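DnaD domain protein (PDB 2I5U) is of unknown function but probably takes part in starting DNA replication, this chain being its helical DnaD domain. Local coordinates at residues Arg5-Asn10 / Lys47-Ala52; Met21-Tyr26 / Arg58-Ile63; Ile28-Lys33 / Asp69-Gly74. All blocks are in the same frame, centred on the assembly; numbering follows the deposited sequence. Where two conformers were deposited one is given.

How the interactions relate
All three interactions belong to one four-helix domain, and helix 60-73 ties them together. Interaction 2 and interaction 3 use the same helix pair, 18-32 and 60-73, toward opposite ends of helix 60-73, with centres about 14 Å apart. Interaction 1 joins helices 2-9 and 38-55, and its centre lies about 10 Å from that of interaction 2. The two meet in the core, where Ile-49 CG1 is 3.8 Å from Ile-63 CD1. The centres of interactions 1 and 3 are about 18 Å apart, yet Ile-51 CD1 reaches Trp-70 CZ2 at 3.7 Å. A magnesium ion lies about 10 Å from the Asp-23 side chain and about 14 Å from that of Asp-30, so neither carboxylate binds it.

Interaction 1. Residues Arg5-Asn10 / Lys47-Ala52; sequences RSIWEN and KAIEIA
Ile-7 and Ile-49 make the tight part of this contact between helices 2-9 and 38-55, their side chains lying alongside each other and pointing opposite ways. The gamma-methyl CG2 of Ile-7 rests on the end of Ile-49, 3.8 Å from CD1, and also lies 4.0 Å from Ile-49 CG2. Branched isoleucines suit such a seam, since each offers two separate arms. In Ile-7 the longer arm is anti to the backbone N (chi1 -168°), which carries CD1 past Ile-49 to the next residue, where it lies 3.6 Å from Glu-50 CG. On the inner side Ile-49 CD1 comes up to the edge of the Trp-8 indole, 4.4 Å from CE3. The buried Trp-8 also meets the ring of Phe-13, so the wide indole fills the interior between helix and loop.

Toward solvent the contact narrows to that single close carbon pair, beyond which Glu-50 is polar and partly exposed: its carboxylate faces Lys-47 on the same helix, OE1 3.6 Å from NZ in a salt bridge. Where helix 2-9 ends, Asn-10 turns back on Ser-6 O; its ND2 (2.8 Å) and its backbone N grip that oxygen from opposite faces of the carbonyl plane. With axes 10.2 Å apart and running 7° from parallel, the pair is typical of side-by-side helices in a small all-helical bundle, joined by a hydrophobic seam bordered by a salt-bridged Lys-47 and Glu-50.

Interaction 2. Residues Met21-Tyr26 / Arg58-Ile63; sequences MTDFDY and RNYNYI
The ring of Tyr-60 has the Asp-23 carboxylate over one face, with OD2 3.7 Å above the ring plane and toward its rim, and Phe-24 CE1 in plane at its edge. The two aromatics form an offset edge-to-face pair, the edge of Tyr-60 directed at the face of Phe-24, with centroids 5.5 Å apart and planes at 67°. At the edge of the Phe-24 ring sits Ile-63 CG2, 3.8 Å from CE1.

Tyr-60 reaches helix 18-32 with CG anti to the backbone N (chi1 177°), which directs the ring across the interface. There Asp-23 CB lies 3.5 Å from Tyr-60 OH. Tyrosine suits a half-buried place: its ring packs while OH makes a weak hydrogen bond with Trp-27 NE1. Asp-23 keeps its charge engaged through a salt bridge from OD2 to Lys-19. One residue before Tyr-60, Asn-59 is the N-cap of helix 60-73, its OD1 accepting from Tyr-62 N at 2.9 Å; a short side chain with a carbonyl oxygen fits this position.

Phe-24 reaches on into the core to touch Ile-45 of helix 38-55 and Ile-4 of helix 2-9, while Ile-63 leans on Trp-8, so the contact draws all four helices together.

Interaction 3. Residues Ile28-Lys33 / Asp69-Gly74; sequences ISDFEK and DWEQRG
Helix segments 28-32 and 69-73 run nearly parallel, their axes 10.6 Å apart and crossing at 18°, with the Phe-31 and Glu-71 CA atoms 6.5 Å from each other. This is a side-by-side pair within the four-helix domain, and the second helix finishes here in a Schellman motif: Phe-75 N turns back to Trp-70 O and Gly-74 N to Glu-71 O, the latter a weak bond. Gly-74 is the C-prime residue, with the positive phi (86°) that glycine adopts most easily.

Phe-31 supplies the apolar part of the contact. It pushes its tip against the backbone of the opposite helix, CE1 lying 3.6 Å from Glu-71 CA, and its edge faces the carbonyl carbon of Trp-70. Phe-31 CZ is 4.2 Å from Trp-70 CB. A flat, rigid phenyl can fit close to a helix backbone in this way, and Phe-31 packs further on Ala-41 and Leu-44 of helix 38-55. Trp-70 takes part through CB and its carbonyl carbon, for its indole leads away from residues 28-33 to meet Lys-47 and Phe-75.

At the outer side the interface turns polar. Glu-71, with CG anti to its own N (chi1 176°) and an extended chain, stretches across to Asp-30, and OE2 sits 3.5 Å from Asp-30 CB. The two carboxylates are close, Asp-30 OD2 to Glu-71 OE2 being 3.9 Å, which is probably unfavourable if both are charged. A water bridges the two helices, donating to Asp-30 O and to Glu-71 OE2, each oxygen 2.6 Å from the water oxygen.

Interaction 1. Residues Arg5-Asn10 / Lys47-Ala52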
# COMPACT_ATOMS: atom_id res chain seq x y z
N ARG A 5 6.90 -5.19 2.19
CA ARG A 5 6.90 -6.64 2.33
C ARG A 5 6.97 -7.06 3.81
O ARG A 5 6.29 -8.02 4.22
CB ARG A 5 8.02 -7.33 1.52
CG ARG A 5 7.90 -8.85 1.54
CD ARG A 5 9.06 -9.58 0.85
NE ARG A 5 8.96 -9.56 -0.61
CZ ARG A 5 9.86 -9.04 -1.44
NH1 ARG A 5 9.66 -9.08 -2.76
NH2 ARG A 5 10.98 -8.48 -0.97
N SER A 6 7.76 -6.35 4.60
CA SER A 6 7.94 -6.70 6.02
C SER A 6 6.66 -6.52 6.84
O SER A 6 6.29 -7.38 7.64
CB SER A 6 9.06 -5.89 6.67
OG SER A 6 10.28 -6.03 5.97
N ILE A 7 5.99 -5.38 6.69
CA ILE A 7 4.77 -5.18 7.43
C ILE A 7 3.70 -6.18 7.00
O ILE A 7 2.96 -6.70 7.83
CB ILE A 7 4.26 -3.71 7.44
CG1 ILE A 7 3.15 -3.56 8.48
CG2 ILE A 7 3.82 -3.24 6.06
CD1 ILE A 7 2.74 -2.18 8.79
N TRP A 8 3.63 -6.49 5.71
CA TRP A 8 2.72 -7.50 5.19
C TRP A 8 3.01 -8.88 5.80
O TRP A 8 2.15 -9.51 6.43
CB TRP A 8 2.84 -7.56 3.67
CG TRP A 8 1.95 -8.53 2.95
CD1 TRP A 8 2.17 -9.87 2.78
CD2 TRP A 8 0.74 -8.23 2.23
NE1 TRP A 8 1.17 -10.42 2.02
CE2 TRP A 8 0.28 -9.44 1.68
CE3 TRP A 8 -0.00 -7.05 2.02
CZ2 TRP A 8 -0.90 -9.51 0.94
CZ3 TRP A 8 -1.16 -7.14 1.26
CH2 TRP A 8 -1.59 -8.35 0.74
N GLU A 9 4.25 -9.34 5.63
CA GLU A 9 4.59 -10.70 6.00
C GLU A 9 4.64 -10.97 7.50
O GLU A 9 4.46 -12.11 7.92
CB GLU A 9 5.89 -11.14 5.31
CG GLU A 9 5.71 -11.18 3.81
CD GLU A 9 6.87 -11.77 3.06
OE1 GLU A 9 8.00 -11.79 3.62
OE2 GLU A 9 6.66 -12.16 1.88
N ASN A 10 4.84 -9.94 8.31
CA ASN A 10 4.88 -10.11 9.76
C ASN A 10 3.55 -9.86 10.44
O ASN A 10 3.47 -9.85 11.68
CB ASN A 10 5.98 -9.23 10.35
CG ASN A 10 7.34 -9.76 10.01
OD1 ASN A 10 7.79 -10.75 10.60
ND2 ASN A 10 8.00 -9.13 9.03
N LYS A 47 0.77 2.75 5.74
CA LYS A 47 -0.37 3.20 6.54
C LYS A 47 -1.67 2.46 6.17
O LYS A 47 -2.45 2.10 7.04
CB LYS A 47 -0.57 4.71 6.39
CG LYS A 47 -1.71 5.27 7.21
CD LYS A 47 -1.36 5.32 8.69
CE LYS A 47 -2.55 5.07 9.59
NZ LYS A 47 -2.72 3.62 9.86
N ALA A 48 -1.92 2.26 4.87
CA ALA A 48 -3.10 1.51 4.44
C ALA A 48 -3.03 0.08 4.99
O ALA A 48 -4.04 -0.48 5.39
CB ALA A 48 -3.24 1.50 2.91
N ILE A 49 -1.86 -0.52 5.00
CA ILE A 49 -1.72 -1.88 5.56
C ILE A 49 -2.03 -1.90 7.05
O ILE A 49 -2.75 -2.79 7.54
CB ILE A 49 -0.32 -2.46 5.28
CG1 ILE A 49 -0.19 -2.73 3.78
CG2 ILE A 49 -0.10 -3.75 6.05
CD1 ILE A 49 1.26 -3.08 3.31
N GLU A 50 -1.55 -0.89 7.76
CA GLU A 50 -1.87 -0.75 9.20
C GLU A 50 -3.37 -0.63 9.43
O GLU A 50 -3.93 -1.26 10.35
CB GLU A 50 -1.18 0.48 9.78
CG GLU A 50 0.31 0.28 9.93
CD GLU A 50 1.01 1.46 10.55
OE1 GLU A 50 0.71 2.61 10.18
OE2 GLU A 50 1.90 1.22 11.41
N ILE A 51 -4.04 0.15 8.59
CA ILE A 51 -5.51 0.31 8.68
C ILE A 51 -6.22 -1.04 8.47
O ILE A 51 -7.13 -1.40 9.19
CB ILE A 51 -6.00 1.37 7.68
CG1 ILE A 51 -5.56 2.78 8.11
CG2 ILE A 51 -7.51 1.34 7.53
CD1 ILE A 51 -5.69 3.85 7.04
N ALA A 52 -5.74 -1.81 7.50
CA ALA A 52 -6.29 -3.11 7.20
C ALA A 52 -6.08 -4.09 8.36
O ALA A 52 -6.96 -4.90 8.67
CB ALA A 52 -5.66 -3.66 5.90

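Interaction 2. Residues Met21-Tyr26 / Arg58-Ile63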
# COMPACT_ATOMS: atom_id res chain seq x y z
N MSE A 21 3.07 -7.70 -5.07
CA MSE A 21 4.27 -6.81 -5.16
C MSE A 21 4.22 -5.94 -6.40
O MSE A 21 4.57 -4.74 -6.38
CB MSE A 21 5.58 -7.59 -5.11
CG MSE A 21 6.78 -6.73 -4.64
SE MSE A 21 6.68 -6.00 -2.79
CE MSE A 21 5.98 -4.23 -3.22
N THR A 22 3.81 -6.55 -7.51
CA THR A 22 3.61 -5.82 -8.77
C THR A 22 2.60 -4.70 -8.55
O THR A 22 2.81 -3.57 -8.97
CB THR A 22 3.11 -6.76 -9.88
OG1 THR A 22 4.12 -7.76 -10.14
CG2 THR A 22 2.78 -6.00 -11.14
N ASP A 23 1.50 -5.03 -7.88
CA ASP A 23 0.43 -4.07 -7.61
C ASP A 23 0.92 -2.91 -6.77
O ASP A 23 0.59 -1.74 -7.04
CB ASP A 23 -0.76 -4.76 -6.93
CG ASP A 23 -1.53 -5.69 -7.85
OD1 ASP A 23 -1.53 -5.48 -9.08
OD2 ASP A 23 -2.14 -6.66 -7.36
N PHE A 24 1.71 -3.20 -5.75
CA PHE A 24 2.21 -2.13 -4.90
C PHE A 24 3.27 -1.29 -5.62
O PHE A 24 3.35 -0.07 -5.39
CB PHE A 24 2.71 -2.67 -3.55
CG PHE A 24 1.60 -3.06 -2.59
CD1 PHE A 24 0.46 -2.28 -2.43
CD2 PHE A 24 1.73 -4.17 -1.81
CE1 PHE A 24 -0.54 -2.65 -1.51
CE2 PHE A 24 0.74 -4.53 -0.90
CZ PHE A 24 -0.40 -3.76 -0.77
N ASP A 25 4.11 -1.91 -6.45
CA ASP A 25 5.08 -1.15 -7.27
C ASP A 25 4.35 -0.16 -8.15
O ASP A 25 4.76 1.00 -8.30
CB ASP A 25 5.90 -2.07 -8.19
CG ASP A 25 7.02 -2.80 -7.48
OD1 ASP A 25 7.42 -2.36 -6.39
OD2 ASP A 25 7.52 -3.81 -8.05
N TYR A 26 3.25 -0.61 -8.73
CA TYR A 26 2.44 0.22 -9.61
C TYR A 26 1.76 1.33 -8.82
O TYR A 26 1.66 2.46 -9.30
CB TYR A 26 1.42 -0.63 -10.38
CG TYR A 26 1.12 -0.04 -11.71
CD1 TYR A 26 1.96 -0.28 -12.80
CD2 TYR A 26 0.05 0.82 -11.87
CE1 TYR A 26 1.71 0.30 -14.02
CE2 TYR A 26 -0.21 1.40 -13.10
CZ TYR A 26 0.62 1.13 -14.16
OH TYR A 26 0.41 1.70 -15.38
N ARG A 58 -7.26 -8.12 6.18
CA ARG A 58 -5.90 -8.25 5.76
C ARG A 58 -5.84 -8.86 4.37
O ARG A 58 -5.43 -10.02 4.18
CB ARG A 58 -5.09 -9.05 6.76
CG ARG A 58 -4.88 -8.29 8.05
CD ARG A 58 -4.24 -9.11 9.09
NE ARG A 58 -5.17 -10.02 9.73
CZ ARG A 58 -4.85 -10.83 10.74
NH1 ARG A 58 -3.57 -10.91 11.14
NH2 ARG A 58 -5.77 -11.60 11.31
N ASN A 59 -6.22 -8.05 3.40
CA ASN A 59 -6.19 -8.47 1.98
C ASN A 59 -6.00 -7.27 1.07
O ASN A 59 -6.26 -6.12 1.45
CB ASN A 59 -7.45 -9.23 1.60
CG ASN A 59 -8.70 -8.40 1.78
OD1 ASN A 59 -8.99 -7.52 0.97
ND2 ASN A 59 -9.44 -8.69 2.83
N TYR A 60 -5.52 -7.54 -0.13
CA TYR A 60 -5.22 -6.48 -1.08
C TYR A 60 -6.47 -5.69 -1.47
O TYR A 60 -6.40 -4.49 -1.68
CB TYR A 60 -4.52 -7.04 -2.32
CG TYR A 60 -4.26 -5.96 -3.34
CD1 TYR A 60 -3.25 -5.05 -3.16
CD2 TYR A 60 -5.05 -5.84 -4.48
CE1 TYR A 60 -3.01 -4.03 -4.10
CE2 TYR A 60 -4.82 -4.85 -5.41
CZ TYR A 60 -3.81 -3.93 -5.21
OH TYR A 60 -3.61 -2.96 -6.19
N ASN A 61 -7.59 -6.38 -1.62
CA ASN A 61 -8.82 -5.67 -2.02
C ASN A 61 -9.13 -4.50 -1.10
O ASN A 61 -9.43 -3.41 -1.56
CB ASN A 61 -10.00 -6.63 -2.10
CG ASN A 61 -9.93 -7.58 -3.29
OD1 ASN A 61 -9.42 -7.23 -4.37
ND2 ASN A 61 -10.48 -8.76 -3.12
N TYR A 62 -9.03 -4.74 0.19
CA TYR A 62 -9.37 -3.72 1.17
C TYR A 62 -8.35 -2.57 1.11
O TYR A 62 -8.72 -1.37 1.13
CB TYR A 62 -9.37 -4.33 2.57
CG TYR A 62 -9.91 -3.43 3.65
CD1 TYR A 62 -11.27 -3.39 3.94
CD2 TYR A 62 -9.06 -2.69 4.45
CE1 TYR A 62 -11.75 -2.60 4.96
CE2 TYR A 62 -9.55 -1.89 5.46
CZ TYR A 62 -10.89 -1.84 5.69
OH TYR A 62 -11.41 -1.06 6.73
N ILE A 63 -7.08 -2.92 0.97
CA ILE A 63 -6.02 -1.92 0.88
C ILE A 63 -6.16 -1.09 -0.40
O ILE A 63 -5.99 0.13 -0.37
CB ILE A 63 -4.63 -2.59 0.98
CG1 ILE A 63 -4.44 -3.18 2.38
CG2 ILE A 63 -3.54 -1.60 0.65
CD1 ILE A 63 -3.41 -4.24 2.43

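Interaction 3. Residues Ile28-Lys33 / Asp69-Gly74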
# COMPACT_ATOMS: atom_id res chain seq x y z
N ILE A 28 3.01 2.77 -6.11
CA ILE A 28 4.06 3.75 -5.84
C ILE A 28 4.23 4.66 -7.07
O ILE A 28 4.30 5.91 -6.93
CB ILE A 28 5.41 3.07 -5.46
CG1 ILE A 28 5.29 2.43 -4.08
CG2 ILE A 28 6.56 4.09 -5.48
CD1 ILE A 28 6.44 1.50 -3.75
N SER A 29 4.27 4.06 -8.25
CA SER A 29 4.37 4.83 -9.50
C SER A 29 3.19 5.78 -9.68
O SER A 29 3.37 6.94 -10.13
CB SER A 29 4.46 3.88 -10.69
OG SER A 29 5.73 3.24 -10.73
N ASP A 30 1.99 5.32 -9.34
CA ASP A 30 0.79 6.12 -9.53
C ASP A 30 0.76 7.32 -8.58
O ASP A 30 0.36 8.42 -8.98
CB ASP A 30 -0.48 5.27 -9.43
CG ASP A 30 -0.78 4.51 -10.72
OD1 ASP A 30 -0.13 4.77 -11.76
OD2 ASP A 30 -1.68 3.66 -10.69
N PHE A 31 1.22 7.14 -7.35
CA PHE A 31 1.31 8.27 -6.43
C PHE A 31 2.38 9.23 -6.88
O PHE A 31 2.21 10.45 -6.74
CB PHE A 31 1.51 7.82 -4.98
CG PHE A 31 0.23 7.41 -4.30
CD1 PHE A 31 -0.73 8.35 -3.97
CD2 PHE A 31 -0.05 6.08 -4.06
CE1 PHE A 31 -1.93 7.96 -3.37
CE2 PHE A 31 -1.24 5.70 -3.46
CZ PHE A 31 -2.18 6.64 -3.13
N GLU A 32 3.47 8.72 -7.46
CA GLU A 32 4.51 9.60 -8.02
C GLU A 32 3.98 10.45 -9.17
O GLU A 32 4.38 11.62 -9.33
CB GLU A 32 5.73 8.80 -8.48
CG GLU A 32 6.59 8.30 -7.32
CD GLU A 32 7.61 7.24 -7.73
OE1 GLU A 32 7.50 6.65 -8.83
OE2 GLU A 32 8.53 6.98 -6.92
N LYS A 33 3.06 9.90 -9.96
CA LYS A 33 2.48 10.62 -11.10
C LYS A 33 1.66 11.84 -10.67
O LYS A 33 1.38 12.70 -11.50
CB LYS A 33 1.60 9.71 -11.94
CG LYS A 33 2.38 8.71 -12.79
CD LYS A 33 1.46 7.90 -13.69
CE LYS A 33 2.23 6.79 -14.40
NZ LYS A 33 1.41 6.09 -15.43
N ASP A 69 -8.99 5.88 -2.97
CA ASP A 69 -9.54 7.10 -2.36
C ASP A 69 -8.45 8.15 -2.27
O ASP A 69 -8.59 9.25 -2.80
CB ASP A 69 -10.05 6.83 -0.94
CG ASP A 69 -11.30 6.00 -0.91
OD1 ASP A 69 -12.06 6.02 -1.89
OD2 ASP A 69 -11.55 5.34 0.12
N TRP A 70 -7.36 7.78 -1.62
CA TRP A 70 -6.27 8.71 -1.38
C TRP A 70 -5.70 9.27 -2.68
O TRP A 70 -5.38 10.47 -2.77
CB TRP A 70 -5.18 8.02 -0.56
CG TRP A 70 -5.63 7.66 0.84
CD1 TRP A 70 -6.79 8.01 1.45
CD2 TRP A 70 -4.89 6.89 1.81
NE1 TRP A 70 -6.85 7.50 2.71
CE2 TRP A 70 -5.69 6.81 2.97
CE3 TRP A 70 -3.64 6.26 1.80
CZ2 TRP A 70 -5.26 6.15 4.13
CZ3 TRP A 70 -3.22 5.58 2.96
CH2 TRP A 70 -4.03 5.53 4.10
N GLU A 71 -5.61 8.43 -3.70
CA GLU A 71 -5.04 8.83 -4.99
C GLU A 71 -5.91 9.87 -5.68
O GLU A 71 -5.40 10.89 -6.17
CB GLU A 71 -4.87 7.62 -5.90
CG GLU A 71 -4.36 7.98 -7.30
CD GLU A 71 -4.50 6.84 -8.28
OE1 GLU A 71 -5.46 6.05 -8.16
OE2 GLU A 71 -3.64 6.74 -9.20
N GLN A 72 -7.21 9.62 -5.73
CA GLN A 72 -8.14 10.56 -6.37
C GLN A 72 -8.20 11.89 -5.63
O GLN A 72 -8.33 12.96 -6.26
CB GLN A 72 -9.54 9.95 -6.54
CG GLN A 72 -10.27 9.58 -5.26
CD GLN A 72 -11.09 10.71 -4.67
OE1 GLN A 72 -11.30 11.75 -5.31
NE2 GLN A 72 -11.61 10.49 -3.45
N ARG A 73 -8.11 11.85 -4.30
CA ARG A 73 -8.10 13.08 -3.49
C ARG A 73 -6.79 13.85 -3.68
O ARG A 73 -6.73 15.06 -3.42
CB ARG A 73 -8.33 12.77 -2.01
CG ARG A 73 -9.71 12.18 -1.69
CD ARG A 73 -10.21 12.57 -0.30
NE ARG A 73 -10.82 11.46 0.44
CZ ARG A 73 -11.30 11.55 1.69
NH1 ARG A 73 -11.83 10.48 2.29
NH2 ARG A 73 -11.25 12.71 2.34
N GLY A 74 -5.75 13.15 -4.12
CA GLY A 74 -4.45 13.74 -4.38
C GLY A 74 -3.58 13.79 -3.15
O GLY A 74 -2.70 14.65 -3.04
O HOH W 1 -1.91 8.40 -10.31